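Local coordinates for Low molecular weight heat shock protein (Xanthomonas axonopodis pv. citri, PDB 3GUF) that belongs to the Hsp20/alpha-crystallin family of small heat shock proteins and probably acts as a chaperone that keeps unfolding proteins from aggregating, at residues Leu42-Glu47 with Leu93-Pro98. Sequence-based numbering, arbitrary orientation.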
# COMPACT_ATOMS: atom_id res chain seq x y z
N LEU B 42 5.59 16.02 -11.49
CA LEU B 42 6.11 14.76 -10.95
C LEU B 42 5.27 13.61 -11.48
O LEU B 42 4.03 13.66 -11.45
CB LEU B 42 6.11 14.75 -9.42
CG LEU B 42 6.95 13.62 -8.79
CD1 LEU B 42 8.40 13.60 -9.31
CD2 LEU B 42 7.01 13.71 -7.31
N SER B 43 5.94 12.59 -11.98
CA SER B 43 5.23 11.43 -12.36
C SER B 43 5.78 10.25 -11.57
O SER B 43 6.97 10.16 -11.30
CB SER B 43 5.30 11.21 -13.86
OG SER B 43 6.49 10.54 -14.22
N ILE B 44 4.87 9.42 -11.08
CA ILE B 44 5.22 8.12 -10.53
C ILE B 44 4.49 7.10 -11.40
O ILE B 44 3.29 7.21 -11.63
CB ILE B 44 4.89 8.01 -9.05
CG1 ILE B 44 3.40 7.89 -8.84
CG2 ILE B 44 5.35 9.25 -8.31
CD1 ILE B 44 3.05 7.60 -7.43
N ARG B 45 5.25 6.15 -11.93
CA ARG B 45 4.75 5.24 -12.94
C ARG B 45 5.36 3.85 -12.72
O ARG B 45 6.45 3.70 -12.20
CB ARG B 45 5.03 5.77 -14.34
CG ARG B 45 4.78 4.73 -15.45
CD ARG B 45 5.65 4.93 -16.68
NE ARG B 45 4.85 5.44 -17.79
CZ ARG B 45 5.28 5.57 -19.04
NH1 ARG B 45 6.52 5.23 -19.36
NH2 ARG B 45 4.45 6.06 -19.97
N GLY B 46 4.62 2.82 -13.10
CA GLY B 46 5.06 1.44 -12.91
C GLY B 46 3.90 0.50 -13.17
O GLY B 46 2.83 0.90 -13.61
N GLU B 47 4.13 -0.78 -12.88
CA GLU B 47 3.13 -1.81 -13.07
C GLU B 47 3.10 -2.66 -11.82
O GLU B 47 4.15 -3.14 -11.32
CB GLU B 47 3.44 -2.67 -14.30
CG GLU B 47 2.42 -3.79 -14.52
CD GLU B 47 1.89 -3.88 -15.95
OE1 GLU B 47 0.65 -3.87 -16.13
OE2 GLU B 47 2.72 -3.98 -16.89
N LEU B 93 6.32 4.35 -1.32
CA LEU B 93 7.35 5.17 -1.93
C LEU B 93 7.25 6.60 -1.32
O LEU B 93 6.23 7.29 -1.50
CB LEU B 93 7.16 5.17 -3.44
CG LEU B 93 8.01 6.00 -4.40
CD1 LEU B 93 9.35 5.42 -4.68
CD2 LEU B 93 7.23 6.20 -5.69
N GLU B 94 8.25 6.95 -0.51
CA GLU B 94 8.57 8.33 -0.10
C GLU B 94 9.44 9.01 -1.18
O GLU B 94 10.64 8.68 -1.30
CB GLU B 94 9.34 8.36 1.24
CG GLU B 94 9.22 9.75 1.90
CD GLU B 94 9.89 9.92 3.25
OE1 GLU B 94 10.22 11.10 3.59
OE2 GLU B 94 10.04 8.93 4.01
N ILE B 95 8.85 9.93 -1.93
CA ILE B 95 9.56 10.71 -2.92
C ILE B 95 9.83 12.12 -2.35
O ILE B 95 8.87 12.87 -2.11
CB ILE B 95 8.72 10.82 -4.23
CG1 ILE B 95 8.53 9.46 -4.87
CG2 ILE B 95 9.35 11.80 -5.26
CD1 ILE B 95 7.54 9.53 -5.90
N ARG B 96 11.11 12.46 -2.13
CA ARG B 96 11.56 13.75 -1.53
C ARG B 96 12.20 14.68 -2.59
O ARG B 96 13.27 14.37 -3.12
CB ARG B 96 12.56 13.50 -0.40
CG ARG B 96 11.88 13.23 0.92
CD ARG B 96 12.85 13.18 2.07
NE ARG B 96 12.13 13.34 3.32
CZ ARG B 96 12.09 14.47 4.05
NH1 ARG B 96 11.39 14.49 5.20
NH2 ARG B 96 12.72 15.59 3.66
N ILE B 97 11.53 15.79 -2.89
CA ILE B 97 11.92 16.68 -3.98
C ILE B 97 12.37 18.02 -3.41
O ILE B 97 11.54 18.72 -2.86
CB ILE B 97 10.70 16.94 -4.94
CG1 ILE B 97 10.01 15.62 -5.34
CG2 ILE B 97 11.08 17.78 -6.16
CD1 ILE B 97 8.68 15.41 -4.54
N PRO B 98 13.68 18.40 -3.54
CA PRO B 98 14.08 19.68 -2.92
C PRO B 98 13.44 20.90 -3.61
O PRO B 98 12.88 20.79 -4.72
CB PRO B 98 15.61 19.69 -3.05
CG PRO B 98 16.01 18.39 -3.70
CD PRO B 98 14.77 17.88 -4.39
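Leu42 and Ile44 meet Leu93, Ile95 and Ile97 in a purely apolar contact between the two sheets of the alpha-crystallin beta sandwich. The axes of segments 42-47 and 93-98 lie 10.6 Å apart at closest approach, and their N-to-C directions make 155°, close to antiparallel; the distance suits facing sheets bridged by side chains alone. Ile97 lies opposite Leu42 (CA to CA 9.3 Å), and Ile95 opposite Ile44 (CA to CA 9.1 Å). One methyl of Leu42 does double duty: with CG anti to the backbone N (chi1 -166°), its CD2 meets Ile95 CG2 at 3.7 Å and Ile97 CD1 at 3.7 Å, tip to tip in both cases. Ile44 and Ile95 cross at a slant, and Ile44 CG2 comes to 3.3 Å from Ile95 CD1, shorter than a usual methyl contact and to be read with caution. Leu93 CD2 is more distant, 4.4 Å from Ile44 CG2. Val35 and Leu21 pack against Leu42, while Ile84 touches both Ile95 and Ile97. On the far side of strand 92-98, Arg96 NE forms a salt bridge with Glu94 OE1 (3.0 Å), and Arg96 NH1 another with Glu15. All five contacting residues are buried, so cohesion here probably rests on methyl packing and exclusion of water, with charged groups kept off the interface.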